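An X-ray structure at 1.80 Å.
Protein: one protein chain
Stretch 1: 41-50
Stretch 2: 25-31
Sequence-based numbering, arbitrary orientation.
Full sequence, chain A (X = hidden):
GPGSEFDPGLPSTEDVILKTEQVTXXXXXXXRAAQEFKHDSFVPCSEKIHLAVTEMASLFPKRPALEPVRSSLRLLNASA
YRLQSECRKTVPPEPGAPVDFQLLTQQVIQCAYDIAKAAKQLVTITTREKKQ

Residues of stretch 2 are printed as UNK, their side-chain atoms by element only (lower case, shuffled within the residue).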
# COMPACT_ATOMS: atom_id res chain seq x y z
N SER A 41 -4.37 -16.03 -3.70
CA SER A 41 -4.94 -14.74 -4.07
C SER A 41 -3.93 -13.60 -3.97
O SER A 41 -4.26 -12.45 -4.25
CB SER A 41 -6.16 -14.43 -3.20
OG SER A 41 -7.20 -15.37 -3.43
N PHE A 42 -2.70 -13.92 -3.57
CA PHE A 42 -1.69 -12.88 -3.36
C PHE A 42 -1.32 -12.15 -4.66
O PHE A 42 -1.19 -10.93 -4.66
CB PHE A 42 -0.43 -13.47 -2.72
CG PHE A 42 -0.51 -13.60 -1.23
CD1 PHE A 42 -1.73 -13.54 -0.57
CD2 PHE A 42 0.63 -13.78 -0.47
CE1 PHE A 42 -1.81 -13.65 0.80
CE2 PHE A 42 0.56 -13.90 0.91
CZ PHE A 42 -0.66 -13.83 1.55
N VAL A 43 -1.16 -12.90 -5.75
CA VAL A 43 -0.81 -12.29 -7.03
C VAL A 43 -1.93 -11.39 -7.58
O VAL A 43 -1.66 -10.24 -7.94
CB VAL A 43 -0.44 -13.35 -8.09
CG1 VAL A 43 -0.35 -12.73 -9.47
CG2 VAL A 43 0.87 -14.02 -7.72
N PRO A 44 -3.19 -11.88 -7.65
CA PRO A 44 -4.21 -10.96 -8.16
C PRO A 44 -4.45 -9.76 -7.24
O PRO A 44 -4.75 -8.68 -7.73
CB PRO A 44 -5.47 -11.84 -8.25
CG PRO A 44 -5.22 -12.96 -7.32
CD PRO A 44 -3.75 -13.22 -7.38
N CYS A 45 -4.31 -9.95 -5.93
CA CYS A 45 -4.44 -8.84 -4.99
C CYS A 45 -3.37 -7.79 -5.23
O CYS A 45 -3.65 -6.60 -5.27
CB CYS A 45 -4.38 -9.33 -3.54
SG CYS A 45 -5.92 -10.05 -2.93
N SER A 46 -2.13 -8.24 -5.40
CA SER A 46 -1.01 -7.33 -5.63
C SER A 46 -1.16 -6.58 -6.95
O SER A 46 -0.72 -5.44 -7.07
CB SER A 46 0.32 -8.09 -5.61
OG SER A 46 0.40 -9.00 -6.69
N GLU A 47 -1.78 -7.22 -7.94
CA GLU A 47 -2.00 -6.58 -9.23
C GLU A 47 -3.05 -5.48 -9.13
O GLU A 47 -2.93 -4.43 -9.76
CB GLU A 47 -2.40 -7.61 -10.28
CG GLU A 47 -1.25 -8.50 -10.72
CD GLU A 47 -0.09 -7.71 -11.29
OE1 GLU A 47 -0.34 -6.72 -12.01
OE2 GLU A 47 1.07 -8.06 -11.01
N LYS A 48 -4.09 -5.73 -8.33
CA LYS A 48 -5.13 -4.74 -8.11
C LYS A 48 -4.57 -3.57 -7.30
O LYS A 48 -4.93 -2.41 -7.52
CB LYS A 48 -6.33 -5.36 -7.41
CG LYS A 48 -7.03 -6.43 -8.24
CD LYS A 48 -8.08 -7.18 -7.44
CE LYS A 48 -9.24 -6.28 -7.04
NZ LYS A 48 -10.30 -7.03 -6.32
N ILE A 49 -3.68 -3.89 -6.36
CA ILE A 49 -3.00 -2.86 -5.58
C ILE A 49 -2.06 -2.04 -6.46
O ILE A 49 -2.09 -0.81 -6.44
CB ILE A 49 -2.21 -3.47 -4.41
CG1 ILE A 49 -3.17 -4.08 -3.39
CG2 ILE A 49 -1.32 -2.43 -3.75
CD1 ILE A 49 -2.47 -4.81 -2.27
N HIS A 50 -1.25 -2.73 -7.26
CA HIS A 50 -0.29 -2.06 -8.14
C HIS A 50 -1.01 -1.12 -9.10
O HIS A 50 -0.51 -0.03 -9.40
CB HIS A 50 0.53 -3.09 -8.92
CG HIS A 50 1.69 -2.49 -9.66
ND1 HIS A 50 1.59 -2.03 -10.96
CD2 HIS A 50 2.97 -2.27 -9.28
CE1 HIS A 50 2.76 -1.56 -11.35
NE2 HIS A 50 3.61 -1.69 -10.35
N UNK A 25 -8.73 -0.14 0.07
CA UNK A 25 -9.67 -1.24 -0.14
C UNK A 25 -8.96 -2.50 -0.63
O UNK A 25 -9.23 -3.60 -0.14
n UNK A 25 -13.00 -1.47 -4.95
c UNK A 25 -12.06 -1.67 -3.81
c UNK A 25 -11.84 -1.89 -1.32
c UNK A 25 -10.75 -0.84 -1.15
c UNK A 25 -12.78 -1.56 -2.47
N UNK A 26 -8.06 -2.32 -1.58
CA UNK A 26 -7.32 -3.44 -2.15
C UNK A 26 -6.28 -3.99 -1.18
O UNK A 26 -6.03 -5.20 -1.15
n UNK A 26 -7.32 -1.92 -5.51
c UNK A 26 -7.65 -2.81 -4.59
o UNK A 26 -8.70 -3.45 -4.62
c UNK A 26 -6.65 -3.03 -3.47
N UNK A 27 -5.67 -3.11 -0.40
CA UNK A 27 -4.76 -3.54 0.66
C UNK A 27 -5.53 -4.29 1.74
O UNK A 27 -5.05 -5.30 2.26
c UNK A 27 -3.33 -2.76 2.58
c UNK A 27 -2.25 -0.56 0.80
c UNK A 27 -3.00 -1.78 0.29
c UNK A 27 -4.02 -2.34 1.29
N UNK A 28 -6.73 -3.82 2.06
CA UNK A 28 -7.58 -4.49 3.03
C UNK A 28 -7.90 -5.92 2.60
O UNK A 28 -7.93 -6.84 3.42
c UNK A 28 -8.88 -3.71 3.26
n UNK A 28 -8.48 -4.82 6.49
c UNK A 28 -9.66 -4.16 4.48
o UNK A 28 -8.85 -2.63 6.14
c UNK A 28 -8.96 -3.81 5.78
N UNK A 29 -8.14 -6.10 1.30
CA UNK A 29 -8.46 -7.42 0.76
C UNK A 29 -7.24 -8.33 0.81
O UNK A 29 -7.36 -9.53 1.05
o UNK A 29 -11.37 -8.58 0.03
c UNK A 29 -8.99 -7.30 -0.67
c UNK A 29 -10.55 -9.29 -0.59
c UNK A 29 -9.39 -8.62 -1.30
o UNK A 29 -10.63 -10.54 -0.63
N UNK A 30 -6.06 -7.75 0.58
CA UNK A 30 -4.81 -8.50 0.68
C UNK A 30 -4.57 -8.99 2.10
O UNK A 30 -4.17 -10.13 2.31
c UNK A 30 -2.25 -8.24 0.43
c UNK A 30 -3.63 -7.63 0.22
c UNK A 30 -1.16 -7.23 0.07
c UNK A 30 -2.09 -9.51 -0.38
N UNK A 31 -4.82 -8.11 3.07
CA UNK A 31 -4.66 -8.47 4.48
C UNK A 31 -5.62 -9.59 4.86
O UNK A 31 -5.28 -10.48 5.64
c UNK A 31 -5.00 -6.24 7.67
c UNK A 31 -3.41 -8.12 7.21
c UNK A 31 -4.89 -7.26 5.38
c UNK A 31 -4.77 -7.52 6.88
O HOH W 1 -7.52 -1.63 -8.43
O HOH W 2 -6.37 -6.62 -3.42

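Stretch 2 is a helical segment that runs nearly antiparallel to helix 42-50, at an angle of 165° between their directions and with a closest axial approach of 8.9 Å.

Position 25 carries four carbons in an unbranched row ending in a nitrogen. Its side chain does not touch stretch 1, and the terminal nitrogen is hydrogen-bonded elsewhere in the structure. The chain is that of lysine, Lys25.

Position 26 has two carbons, the second bearing one oxygen and one nitrogen, and its CA-to-CB bond points toward stretch 1. Its CB lies 3.6 Å from CG1 of Ile49. Such a short side chain ending in an amide is asparagine, and the residue is Asn26. Its ND2 sits 3.2 Å from O of Lys48, but the angle is too poor for a hydrogen bond.

At position 27 four carbons fork at the first, with one arm two carbons long. The CA-to-CB bond points away, yet the CA is 3.9 Å from CD1 of Ile49. Branching at CB identifies isoleucine, Ile27, whose CG1 lies 4.0 Å from the same CD1 of Ile49.

Position 28 holds three carbons, the third with one oxygen and one nitrogen. Its CA-to-CB bond points away, and it makes no contact with stretch 1. This longer amide is glutamine, Gln28.

Three carbons also build position 29, but here the third carries two oxygens, as in a carboxylate; its CA-to-CB bond points toward stretch 1, and the side chain meets Cys45. The residue is glutamate, Glu29, and its CG lies 4.1 Å from SG of Cys45, so the aliphatic part of the side chain makes the contact.

Position 30 has four carbons forked at the second, and its CA-to-CB bond points toward stretch 1, the side chain reaching Phe42, Cys45 and Ile49. It is leucine, Leu30. Its CD1 lies 3.9 Å from CB of Cys45 and 4.1 Å from CD1 of Phe42, while its CD2 lies 3.6 Å from CD1 of Ile49.

Position 31 repeats the four carbons forked at the second, but its CA-to-CB bond points away and it makes no contact with stretch 1; it is Leu31.

The contact is mainly apolar: Leu30 packs among Phe42, Cys45 and Ile49, and Ile49 also meets Asn26 and Ile27. No direct hydrogen bond crosses it. Water supplies the polar links instead. Water 1 donates to O of Lys48 and accepts a weak hydrogen bond from ND2 of Asn26, both at 2.9 Å, while water 2 donates to O of Asn26 (2.7 Å) and O of Cys45 (3.3 Å), joining the two backbones.

Stretch 2 (25-31) KNIQELL
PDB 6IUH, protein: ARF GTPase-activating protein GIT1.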